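Local coordinates for SVP1-like protein 2 (Kluyveromyces lactis, PDB 4V16) that probably binds phosphatidylinositol 3,5-bisphosphate through its beta-propeller, which brings it to membranes, and probably takes part in mitochondrial or peroxisomal functions and amino acid signalling, at residues V182-L187 with I228-S233; V18-N23 with S281-I286; N66-V71 with W81-K86; A56-M61 with K99-S104. All coordinates share one frame; numbering follows the deposited sequence.

The chain folds into a seven-bladed propeller, and contacts 1, 2 and 4 each join the innermost strands of two neighbouring blades. They line the inside of the ring, partly buried, with no exposed residue among those that touch. In all three a long basic side chain reaches a backbone carbonyl of the next blade: arginine in contacts 1 and 4, lysine in contact 2. Salt bridges strengthen contacts 1 and 2 directly, whereas contact 4 is mostly apolar. Contact 2 touches contact 1 through Ile286 and contact 4 through Asp19. Contact 3, about 20 Å from the chain's centre, is a peripheral backbone-bonded hairpin that includes the exposed Val84 and shares its sheet with strand 59-61 of contact 4.

Contact 1 of 4, residues V182-L187 with I228-S233; sequences VKMVRL and IDMRWS
Arg186 reaches from strand 182-187 to the neighbouring strand 228-232 and meets it with its whole length. Its CG packs against Met230 CB at 3.7 Å, NE makes a weak bond to Met230 O, and NH2 ends at Asp229 OD1, 2.6 Å away, in a salt bridge. The guanidinium and the carboxylate are turned 62° against each other, so the two flat groups meet at a steep tilt. Arg186 NH1 turns back to Val185 O at 2.9 Å, nearly in the guanidinium plane, which helps fix the rotation of the group. Arg231 curls in as well, bent at chi2 and chi3, and brings its NH1 to 3.0 Å from Arg186 NE. These are two donors, and Asp229, beside both bases, probably offsets the repulsion. Arg231 NH2 pairs with Asp229 OD2 through charge alone, the oxygen lying well out of the guanidinium plane, which completes a salt-bridge network of the three. Arg231 is held mainly by its NE bond to Ile286 O, and Asp229 OD2 accepts from Ile286 N, so the network runs on into the next blade. Met184 lays CE over one face of the Arg186 guanidinium, toward its rim, and the same methyl meets Met230 CB at 3.9 Å. At the other end Trp232 offers the edge of its indole: NE1 donates to Arg186 O at 3.0 Å, coming from above the carbonyl plane. The strands run almost parallel, 14° apart, yet side chains span the gap. This is how the first strands of adjacent beta-propeller blades, here from the two WD repeats, meet round the central channel.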
# COMPACT_ATOMS: atom_id res chain seq x y z
N VAL A 182 -8.31 14.08 -2.87
CA VAL A 182 -7.16 13.20 -2.80
C VAL A 182 -7.55 11.77 -3.15
O VAL A 182 -8.54 11.25 -2.63
CB VAL A 182 -6.53 13.21 -1.39
CG1 VAL A 182 -5.38 12.21 -1.29
CG2 VAL A 182 -6.05 14.62 -1.04
N LYS A 183 -6.78 11.13 -4.02
CA LYS A 183 -7.09 9.77 -4.46
C LYS A 183 -6.41 8.74 -3.57
O LYS A 183 -7.05 7.80 -3.10
CB LYS A 183 -6.69 9.56 -5.92
CG LYS A 183 -7.16 8.22 -6.46
CD LYS A 183 -7.10 8.16 -7.98
CE LYS A 183 -7.85 6.95 -8.51
NZ LYS A 183 -9.31 6.99 -8.18
N MET A 184 -5.10 8.89 -3.37
CA MET A 184 -4.38 8.00 -2.48
C MET A 184 -3.21 8.70 -1.80
O MET A 184 -2.89 9.85 -2.09
CB MET A 184 -3.88 6.77 -3.24
CG MET A 184 -2.92 7.07 -4.37
SD MET A 184 -2.26 5.55 -5.09
CE MET A 184 -1.17 5.00 -3.79
N VAL A 185 -2.58 7.96 -0.89
CA VAL A 185 -1.57 8.50 0.00
C VAL A 185 -0.53 7.42 0.29
O VAL A 185 -0.86 6.24 0.36
CB VAL A 185 -2.22 9.00 1.31
CG1 VAL A 185 -1.25 8.93 2.49
CG2 VAL A 185 -2.74 10.42 1.13
N ARG A 186 0.73 7.84 0.45
CA ARG A 186 1.81 6.90 0.74
C ARG A 186 2.87 7.49 1.66
O ARG A 186 3.52 8.48 1.33
CB ARG A 186 2.48 6.44 -0.56
CG ARG A 186 1.74 5.35 -1.31
CD ARG A 186 1.68 4.05 -0.53
NE ARG A 186 1.08 2.97 -1.31
CZ ARG A 186 -0.23 2.80 -1.47
NH1 ARG A 186 -1.09 3.63 -0.90
NH2 ARG A 186 -0.68 1.80 -2.21
N LEU A 187 3.02 6.88 2.83
CA LEU A 187 4.10 7.22 3.74
C LEU A 187 5.40 6.57 3.29
O LEU A 187 5.38 5.45 2.78
CB LEU A 187 3.76 6.77 5.16
CG LEU A 187 2.79 7.65 5.95
CD1 LEU A 187 2.11 6.84 7.04
CD2 LEU A 187 3.54 8.83 6.55
N ILE A 228 -2.65 4.15 -10.18
CA ILE A 228 -2.92 2.81 -9.68
C ILE A 228 -2.18 2.52 -8.38
O ILE A 228 -2.74 1.92 -7.46
CB ILE A 228 -2.53 1.74 -10.72
CG1 ILE A 228 -3.16 2.05 -12.08
CG2 ILE A 228 -2.94 0.35 -10.24
CD1 ILE A 228 -4.67 2.16 -12.06
N ASP A 229 -0.91 2.92 -8.31
CA ASP A 229 -0.14 2.72 -7.09
C ASP A 229 1.09 3.61 -7.00
O ASP A 229 1.65 4.04 -8.02
CB ASP A 229 0.29 1.25 -6.98
CG ASP A 229 0.75 0.88 -5.58
OD1 ASP A 229 0.21 1.45 -4.60
OD2 ASP A 229 1.64 0.02 -5.45
N MET A 230 1.50 3.89 -5.77
CA MET A 230 2.75 4.59 -5.47
C MET A 230 3.55 3.79 -4.47
O MET A 230 3.00 2.98 -3.71
CB MET A 230 2.48 5.98 -4.90
CG MET A 230 1.86 6.97 -5.85
SD MET A 230 1.45 8.50 -4.99
CE MET A 230 1.22 9.60 -6.38
N ARG A 231 4.86 4.00 -4.44
CA ARG A 231 5.70 3.35 -3.44
C ARG A 231 7.08 3.99 -3.34
O ARG A 231 7.76 4.18 -4.35
CB ARG A 231 5.85 1.86 -3.77
CG ARG A 231 6.06 0.98 -2.56
CD ARG A 231 4.80 0.87 -1.70
NE ARG A 231 3.87 -0.13 -2.20
CZ ARG A 231 2.68 -0.39 -1.65
NH1 ARG A 231 2.28 0.28 -0.58
NH2 ARG A 231 1.90 -1.32 -2.18
N TRP A 232 7.47 4.33 -2.12
CA TRP A 232 8.78 4.92 -1.86
C TRP A 232 9.88 3.86 -1.90
O TRP A 232 9.67 2.71 -1.51
CB TRP A 232 8.81 5.61 -0.50
CG TRP A 232 7.93 6.81 -0.39
CD1 TRP A 232 6.59 6.83 -0.13
CD2 TRP A 232 8.33 8.18 -0.53
NE1 TRP A 232 6.13 8.13 -0.11
CE2 TRP A 232 7.18 8.97 -0.35
CE3 TRP A 232 9.55 8.81 -0.80
CZ2 TRP A 232 7.22 10.36 -0.43
CZ3 TRP A 232 9.59 10.19 -0.87
CH2 TRP A 232 8.43 10.95 -0.69
N SER A 233 11.06 4.25 -2.37
CA SER A 233 12.22 3.37 -2.32
C SER A 233 12.61 3.16 -0.86
O SER A 233 12.22 3.95 0.00
CB SER A 233 13.38 3.95 -3.13
OG SER A 233 13.72 5.24 -2.68

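Contact 2 of 4, residues V18-N23 with S281-I286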
# COMPACT_ATOMS: atom_id res chain seq x y z
N VAL A 18 -8.29 -13.12 -4.87
CA VAL A 18 -9.35 -12.31 -4.26
C VAL A 18 -8.78 -11.00 -3.75
O VAL A 18 -9.30 -9.92 -4.04
CB VAL A 18 -10.02 -13.07 -3.10
CG1 VAL A 18 -11.01 -12.18 -2.36
CG2 VAL A 18 -10.71 -14.33 -3.62
N ASP A 19 -7.70 -11.09 -2.97
CA ASP A 19 -6.99 -9.91 -2.49
C ASP A 19 -5.50 -10.21 -2.39
O ASP A 19 -5.10 -11.37 -2.28
CB ASP A 19 -7.53 -9.46 -1.13
CG ASP A 19 -7.04 -8.07 -0.74
OD1 ASP A 19 -7.02 -7.17 -1.61
OD2 ASP A 19 -6.66 -7.88 0.43
N TYR A 20 -4.69 -9.16 -2.44
CA TYR A 20 -3.25 -9.30 -2.33
C TYR A 20 -2.66 -8.04 -1.73
O TYR A 20 -3.20 -6.95 -1.90
CB TYR A 20 -2.63 -9.58 -3.70
CG TYR A 20 -2.75 -8.43 -4.68
CD1 TYR A 20 -3.98 -8.02 -5.15
CD2 TYR A 20 -1.62 -7.77 -5.14
CE1 TYR A 20 -4.10 -6.97 -6.04
CE2 TYR A 20 -1.72 -6.72 -6.03
CZ TYR A 20 -2.96 -6.32 -6.48
OH TYR A 20 -3.08 -5.28 -7.37
N GLU A 21 -1.54 -8.18 -1.01
CA GLU A 21 -0.89 -7.04 -0.39
C GLU A 21 0.52 -7.41 0.07
O GLU A 21 0.80 -8.57 0.38
CB GLU A 21 -1.72 -6.54 0.80
CG GLU A 21 -1.21 -5.25 1.43
CD GLU A 21 -1.18 -4.10 0.45
OE1 GLU A 21 -2.21 -3.40 0.31
OE2 GLU A 21 -0.11 -3.87 -0.17
N PHE A 22 1.41 -6.42 0.10
CA PHE A 22 2.76 -6.63 0.60
C PHE A 22 2.82 -6.39 2.11
O PHE A 22 1.89 -5.82 2.69
CB PHE A 22 3.76 -5.69 -0.10
CG PHE A 22 3.82 -5.88 -1.59
CD1 PHE A 22 4.38 -7.01 -2.14
CD2 PHE A 22 3.34 -4.90 -2.44
CE1 PHE A 22 4.45 -7.18 -3.51
CE2 PHE A 22 3.40 -5.06 -3.81
CZ PHE A 22 3.96 -6.20 -4.34
N ASN A 23 3.90 -6.82 2.74
CA ASN A 23 4.16 -6.46 4.13
C ASN A 23 4.85 -5.11 4.18
O ASN A 23 5.08 -4.48 3.14
CB ASN A 23 4.99 -7.54 4.82
CG ASN A 23 6.29 -7.82 4.11
OD1 ASN A 23 6.45 -7.53 2.93
ND2 ASN A 23 7.24 -8.42 4.83
N SER A 281 -6.07 -6.74 -17.40
CA SER A 281 -5.36 -6.06 -16.31
C SER A 281 -5.94 -4.67 -16.06
O SER A 281 -6.13 -3.89 -16.99
CB SER A 281 -3.87 -5.96 -16.63
OG SER A 281 -3.25 -7.23 -16.64
N ASN A 282 -6.21 -4.37 -14.79
CA ASN A 282 -6.71 -3.05 -14.40
C ASN A 282 -6.23 -2.63 -13.01
O ASN A 282 -6.69 -1.62 -12.47
CB ASN A 282 -8.24 -3.04 -14.45
CG ASN A 282 -8.86 -4.17 -13.66
OD1 ASN A 282 -8.92 -4.12 -12.43
ND2 ASN A 282 -9.34 -5.19 -14.36
N ASP A 283 -5.30 -3.39 -12.45
CA ASP A 283 -4.78 -3.11 -11.11
C ASP A 283 -3.42 -3.77 -10.93
O ASP A 283 -3.13 -4.80 -11.54
CB ASP A 283 -5.76 -3.60 -10.04
CG ASP A 283 -5.38 -3.14 -8.64
OD1 ASP A 283 -5.05 -1.95 -8.46
OD2 ASP A 283 -5.41 -3.98 -7.70
N CYS A 284 -2.58 -3.17 -10.09
CA CYS A 284 -1.30 -3.76 -9.74
C CYS A 284 -0.77 -3.13 -8.46
O CYS A 284 -1.38 -2.20 -7.92
CB CYS A 284 -0.28 -3.60 -10.87
SG CYS A 284 0.31 -1.90 -11.14
N LYS A 285 0.36 -3.63 -7.96
CA LYS A 285 1.01 -3.04 -6.80
C LYS A 285 2.52 -3.11 -6.93
O LYS A 285 3.08 -4.11 -7.38
CB LYS A 285 0.54 -3.74 -5.51
CG LYS A 285 -0.92 -3.48 -5.19
CD LYS A 285 -1.31 -4.00 -3.82
CE LYS A 285 -2.77 -3.67 -3.52
NZ LYS A 285 -3.20 -4.13 -2.17
N ILE A 286 3.17 -2.02 -6.54
CA ILE A 286 4.62 -1.87 -6.67
C ILE A 286 5.32 -2.33 -5.39
O ILE A 286 4.79 -2.16 -4.29
CB ILE A 286 5.02 -0.41 -6.96
CG1 ILE A 286 4.16 0.18 -8.09
CG2 ILE A 286 6.49 -0.33 -7.33
CD1 ILE A 286 4.18 1.69 -8.12
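Lys285 stretches from its strand toward Tyr20, Glu21 and Phe22, touching something at every step. Lys285 CB rests 3.6 Å from Phe22 CE2. CG and CD of Lys285 then pass Tyr20 CE2, the former at 3.4 Å, and because the chain is extended from CG onward (chi2 -172°) it climbs across one face of the phenol ring. CE sits over that face in a CH-pi contact, and NZ lies 4.7 Å from the Tyr20 ring centroid, only 3° off the normal, a cation-pi arrangement. Strands 19-22 and 285-288 are the innermost strands of the first and last blades, so this side-chain contact is where the beta-propeller ring closes on itself. At the tip NZ has two further partners: it donates to Tyr20 O at 2.8 Å, in the carbonyl plane, and to Glu21 OE1, also 2.8 Å away, which it meets from above the carboxylate plane as a salt bridge. The other oxygen, Glu21 OE2, accepts from Phe22 N at 3.0 Å, which helps hold the carboxylate in place. A methionine in place of Lys285 would probably leave Glu21 without its close cationic mate and Tyr20 O without this donor. The ring of Tyr20 is tethered separately at its far end, where OH donates to Asp283 OD2 at 2.7 Å, again from above the carboxylate plane, with the ring and carboxylate planes 69° apart.

Contact 3 of 4, residues N66-V71 with W81-K86; sequences NYIAFV and WDDVKK
Ile68 and Trp81 form an antiparallel hydrogen-bonded pair: Ile68 N donates to Trp81 O at 3.0 Å, and Trp81 N returns a bond to Ile68 O. Tyr67 and Asp82 make the next, non-hydrogen-bonded pair, and one step further Asp83 N bonds to Asn66 O at 2.8 Å, although both residues lie beyond the regular strands. The result is the end of the hairpin formed by strands 67-72 and 77-82, the second and third strands of a four-stranded propeller blade, at the point where the chain leaves for the fourth strand, 87-93. Here Asp82 shapes the turn. Its CG is anti to the backbone N (chi1 -168°), and OD1 accepts from Val84 N at 3.1 Å, the bond of an Asx turn, and from Lys85 N. A third donor comes from just ahead of strand 67-72: Asn66 ND2 lies 2.9 Å from Asp82 OD1, reaching it from above the carboxylate plane, with the amide and carboxylate planes 61° apart. An alanine in place of Asp82 would probably leave the amide of Asn66 and the two backbone N-H groups without this shared acceptor, and the turn freer to shift. Beside this polar grip, CB of Asn66 packs on CB of Asp83 at 3.7 Å. On the face of the sheet that carries Ile68 and Trp81, the contacts are mostly apolar. Ile68 CD1 stands at the edge of the Trp81 indole, 4.3 Å from CD1 of that ring, and also touches the side chain of Asp83; Phe70 brings its ring edge to Trp81, with CE2 3.8 Å from CB.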
# COMPACT_ATOMS: atom_id res chain seq x y z
N ASN A 66 4.52 -14.52 12.53
CA ASN A 66 3.50 -15.54 12.33
C ASN A 66 2.09 -14.97 12.44
O ASN A 66 1.11 -15.72 12.44
CB ASN A 66 3.69 -16.68 13.34
CG ASN A 66 3.76 -16.17 14.77
OD1 ASN A 66 4.47 -15.20 15.07
ND2 ASN A 66 3.03 -16.82 15.67
N TYR A 67 1.99 -13.65 12.53
CA TYR A 67 0.72 -12.99 12.79
C TYR A 67 0.05 -12.51 11.51
O TYR A 67 0.54 -11.58 10.85
CB TYR A 67 0.93 -11.83 13.76
CG TYR A 67 1.36 -12.27 15.14
CD1 TYR A 67 0.68 -13.28 15.81
CD2 TYR A 67 2.46 -11.70 15.77
CE1 TYR A 67 1.07 -13.70 17.07
CE2 TYR A 67 2.86 -12.12 17.03
CZ TYR A 67 2.16 -13.12 17.67
OH TYR A 67 2.54 -13.55 18.92
N ILE A 68 -1.06 -13.14 11.18
CA ILE A 68 -1.81 -12.85 9.96
C ILE A 68 -3.22 -12.38 10.31
O ILE A 68 -3.84 -12.90 11.24
CB ILE A 68 -1.90 -14.09 9.05
CG1 ILE A 68 -0.49 -14.56 8.67
CG2 ILE A 68 -2.72 -13.80 7.80
CD1 ILE A 68 -0.45 -15.93 8.03
N ALA A 69 -3.71 -11.39 9.58
CA ALA A 69 -5.06 -10.88 9.77
C ALA A 69 -5.84 -10.93 8.46
O ALA A 69 -5.38 -10.40 7.45
CB ALA A 69 -5.02 -9.45 10.30
N PHE A 70 -7.00 -11.58 8.49
CA PHE A 70 -7.87 -11.63 7.32
C PHE A 70 -9.32 -11.36 7.72
O PHE A 70 -9.71 -11.58 8.87
CB PHE A 70 -7.75 -12.99 6.61
CG PHE A 70 -8.24 -14.15 7.42
CD1 PHE A 70 -9.58 -14.53 7.38
CD2 PHE A 70 -7.37 -14.89 8.21
CE1 PHE A 70 -10.03 -15.61 8.12
CE2 PHE A 70 -7.82 -15.97 8.95
CZ PHE A 70 -9.15 -16.33 8.90
N VAL A 71 -10.09 -10.87 6.76
CA VAL A 71 -11.51 -10.58 6.97
C VAL A 71 -12.37 -11.66 6.33
O VAL A 71 -12.18 -12.01 5.17
CB VAL A 71 -11.89 -9.21 6.37
CG1 VAL A 71 -13.35 -8.89 6.67
CG2 VAL A 71 -10.98 -8.12 6.92
N TRP A 81 -5.03 -14.59 12.78
CA TRP A 81 -4.61 -15.98 12.63
C TRP A 81 -3.16 -16.17 13.07
O TRP A 81 -2.28 -15.40 12.71
CB TRP A 81 -4.80 -16.41 11.17
CG TRP A 81 -4.41 -17.82 10.85
CD1 TRP A 81 -3.23 -18.25 10.31
CD2 TRP A 81 -5.21 -19.00 11.03
NE1 TRP A 81 -3.25 -19.61 10.14
CE2 TRP A 81 -4.45 -20.10 10.58
CE3 TRP A 81 -6.50 -19.23 11.54
CZ2 TRP A 81 -4.93 -21.40 10.62
CZ3 TRP A 81 -6.97 -20.53 11.58
CH2 TRP A 81 -6.19 -21.60 11.12
N ASP A 82 -2.93 -17.21 13.87
CA ASP A 82 -1.58 -17.58 14.28
C ASP A 82 -1.04 -18.63 13.31
O ASP A 82 -1.63 -19.70 13.15
CB ASP A 82 -1.58 -18.11 15.72
CG ASP A 82 -0.18 -18.23 16.30
OD1 ASP A 82 0.74 -18.62 15.56
OD2 ASP A 82 -0.01 -17.93 17.50
N ASP A 83 0.08 -18.31 12.68
CA ASP A 83 0.60 -19.10 11.57
C ASP A 83 1.29 -20.39 12.02
O ASP A 83 1.44 -21.32 11.23
CB ASP A 83 1.57 -18.25 10.74
CG ASP A 83 1.91 -18.88 9.41
OD1 ASP A 83 1.14 -19.74 8.94
OD2 ASP A 83 2.96 -18.52 8.84
N VAL A 84 1.72 -20.45 13.28
CA VAL A 84 2.40 -21.63 13.80
C VAL A 84 1.43 -22.48 14.61
O VAL A 84 1.44 -23.71 14.51
CB VAL A 84 3.64 -21.26 14.66
CG1 VAL A 84 3.28 -20.33 15.80
CG2 VAL A 84 4.31 -22.52 15.19
N LYS A 85 0.58 -21.83 15.40
CA LYS A 85 -0.47 -22.53 16.13
C LYS A 85 -1.54 -23.03 15.16
O LYS A 85 -2.26 -23.99 15.47
CB LYS A 85 -1.12 -21.62 17.18
CG LYS A 85 -0.32 -21.42 18.46
CD LYS A 85 -1.18 -20.70 19.50
CE LYS A 85 -0.51 -20.64 20.86
NZ LYS A 85 0.60 -19.66 20.91
N LYS A 86 -1.64 -22.38 14.01
CA LYS A 86 -2.61 -22.76 12.99
C LYS A 86 -4.04 -22.61 13.52
O LYS A 86 -4.90 -23.47 13.29
CB LYS A 86 -2.33 -24.19 12.50
CG LYS A 86 -1.95 -24.29 11.04
CD LYS A 86 -0.58 -23.68 10.77
CE LYS A 86 -0.06 -24.07 9.40
NZ LYS A 86 1.12 -23.26 8.98

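Contact 4 of 4, residues A56-M61 with K99-S104; sequences AGTIRM and KDLFLS
Arg60 turns toward Leu101 in two steps: CG anti to the carbonyl carbon (chi1 -66°) sends the chain out beside the backbone N, and a single bend at chi2 (-68°) brings the guanidinium down beside strand 99-103. Leu101, with CG anti to its backbone N, points its branch back the other way, and the two side chains run alongside in opposite senses. Leu101 CD2 touches Arg60 CG at 3.5 Å, while Leu101 CB lies over one face of the guanidinium. NE of Arg60 makes a weak hydrogen bond to Leu101 O, 3.0 Å away. Farther along, Leu103 CD1 covers Arg60 CB at 4.0 Å and packs against the backbone of Met61. The strands are the innermost ones of successive propeller blades, crossing at -20°. NH1 of Arg60 has other partners: it donates to Ile59 O at 2.8 Å and forms a salt bridge with Asp19 of the preceding blade. Asp100 OD1, at the guanidinium edge, stays 4.4 Å from Arg60 NH2, beyond a salt bridge. The join thus rests on leucine packing along the aliphatic stem of an arginine whose charge is probably balanced in large part by Asp19, with Asp100 likely to add only a longer-range attraction.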
# COMPACT_ATOMS: atom_id res chain seq x y z
N ALA A 56 -12.06 -16.28 2.90
CA ALA A 56 -11.05 -15.30 3.30
C ALA A 56 -11.06 -14.11 2.34
O ALA A 56 -10.77 -14.26 1.15
CB ALA A 56 -9.66 -15.95 3.35
N GLY A 57 -11.41 -12.93 2.85
CA GLY A 57 -11.53 -11.73 2.05
C GLY A 57 -10.22 -10.96 1.98
O GLY A 57 -9.20 -11.50 1.54
N THR A 58 -10.23 -9.71 2.42
CA THR A 58 -9.02 -8.90 2.46
C THR A 58 -8.08 -9.50 3.51
O THR A 58 -8.53 -9.92 4.58
CB THR A 58 -9.29 -7.42 2.80
OG1 THR A 58 -9.44 -7.27 4.22
CG2 THR A 58 -10.55 -6.89 2.09
N ILE A 59 -6.79 -9.53 3.22
CA ILE A 59 -5.82 -10.19 4.08
C ILE A 59 -4.54 -9.37 4.20
O ILE A 59 -4.04 -8.83 3.21
CB ILE A 59 -5.49 -11.61 3.57
CG1 ILE A 59 -4.57 -12.33 4.55
CG2 ILE A 59 -4.88 -11.55 2.17
CD1 ILE A 59 -4.51 -13.82 4.33
N ARG A 60 -4.03 -9.28 5.42
CA ARG A 60 -2.82 -8.52 5.70
C ARG A 60 -1.85 -9.35 6.52
O ARG A 60 -2.21 -10.40 7.05
CB ARG A 60 -3.16 -7.22 6.44
CG ARG A 60 -3.97 -6.23 5.63
CD ARG A 60 -3.17 -5.66 4.47
NE ARG A 60 -3.95 -4.70 3.70
CZ ARG A 60 -4.77 -5.02 2.71
NH1 ARG A 60 -4.94 -6.28 2.35
NH2 ARG A 60 -5.44 -4.06 2.07
N MET A 61 -0.63 -8.85 6.63
CA MET A 61 0.46 -9.59 7.24
C MET A 61 1.31 -8.65 8.09
O MET A 61 1.54 -7.49 7.72
CB MET A 61 1.31 -10.24 6.15
CG MET A 61 2.46 -11.08 6.64
SD MET A 61 3.42 -11.72 5.25
CE MET A 61 4.60 -12.77 6.10
N LYS A 99 -12.41 -1.55 3.63
CA LYS A 99 -11.83 -0.89 2.47
C LYS A 99 -10.31 -0.94 2.54
O LYS A 99 -9.63 -1.09 1.51
CB LYS A 99 -12.31 0.55 2.38
N ASP A 100 -9.77 -0.83 3.75
CA ASP A 100 -8.33 -0.90 3.98
C ASP A 100 -8.04 -1.57 5.32
O ASP A 100 -8.89 -1.60 6.20
CB ASP A 100 -7.70 0.49 3.94
CG ASP A 100 -7.34 0.94 2.53
OD1 ASP A 100 -6.91 0.09 1.72
OD2 ASP A 100 -7.47 2.15 2.25
N LEU A 101 -6.83 -2.09 5.45
CA LEU A 101 -6.42 -2.76 6.68
C LEU A 101 -4.91 -2.60 6.89
O LEU A 101 -4.13 -2.74 5.95
CB LEU A 101 -6.80 -4.24 6.65
CG LEU A 101 -6.46 -5.07 7.88
CD1 LEU A 101 -7.13 -4.52 9.12
CD2 LEU A 101 -6.85 -6.52 7.66
N PHE A 102 -4.52 -2.30 8.13
CA PHE A 102 -3.12 -2.09 8.47
C PHE A 102 -2.78 -2.74 9.80
O PHE A 102 -3.62 -2.83 10.70
CB PHE A 102 -2.81 -0.59 8.53
CG PHE A 102 -3.27 0.17 7.32
CD1 PHE A 102 -2.44 0.32 6.22
CD2 PHE A 102 -4.54 0.72 7.28
CE1 PHE A 102 -2.86 1.01 5.11
CE2 PHE A 102 -4.97 1.42 6.18
CZ PHE A 102 -4.13 1.57 5.09
N LEU A 103 -1.53 -3.20 9.92
CA LEU A 103 -1.06 -3.86 11.13
C LEU A 103 0.26 -3.29 11.62
O LEU A 103 1.16 -3.01 10.82
CB LEU A 103 -0.91 -5.36 10.90
CG LEU A 103 -2.16 -6.18 10.57
CD1 LEU A 103 -1.76 -7.60 10.19
CD2 LEU A 103 -3.12 -6.18 11.75
N SER A 104 0.37 -3.12 12.93
CA SER A 104 1.65 -2.86 13.57
C SER A 104 1.72 -3.71 14.82
O SER A 104 0.76 -4.41 15.16
CB SER A 104 1.82 -1.37 13.91
OG SER A 104 0.94 -0.98 14.95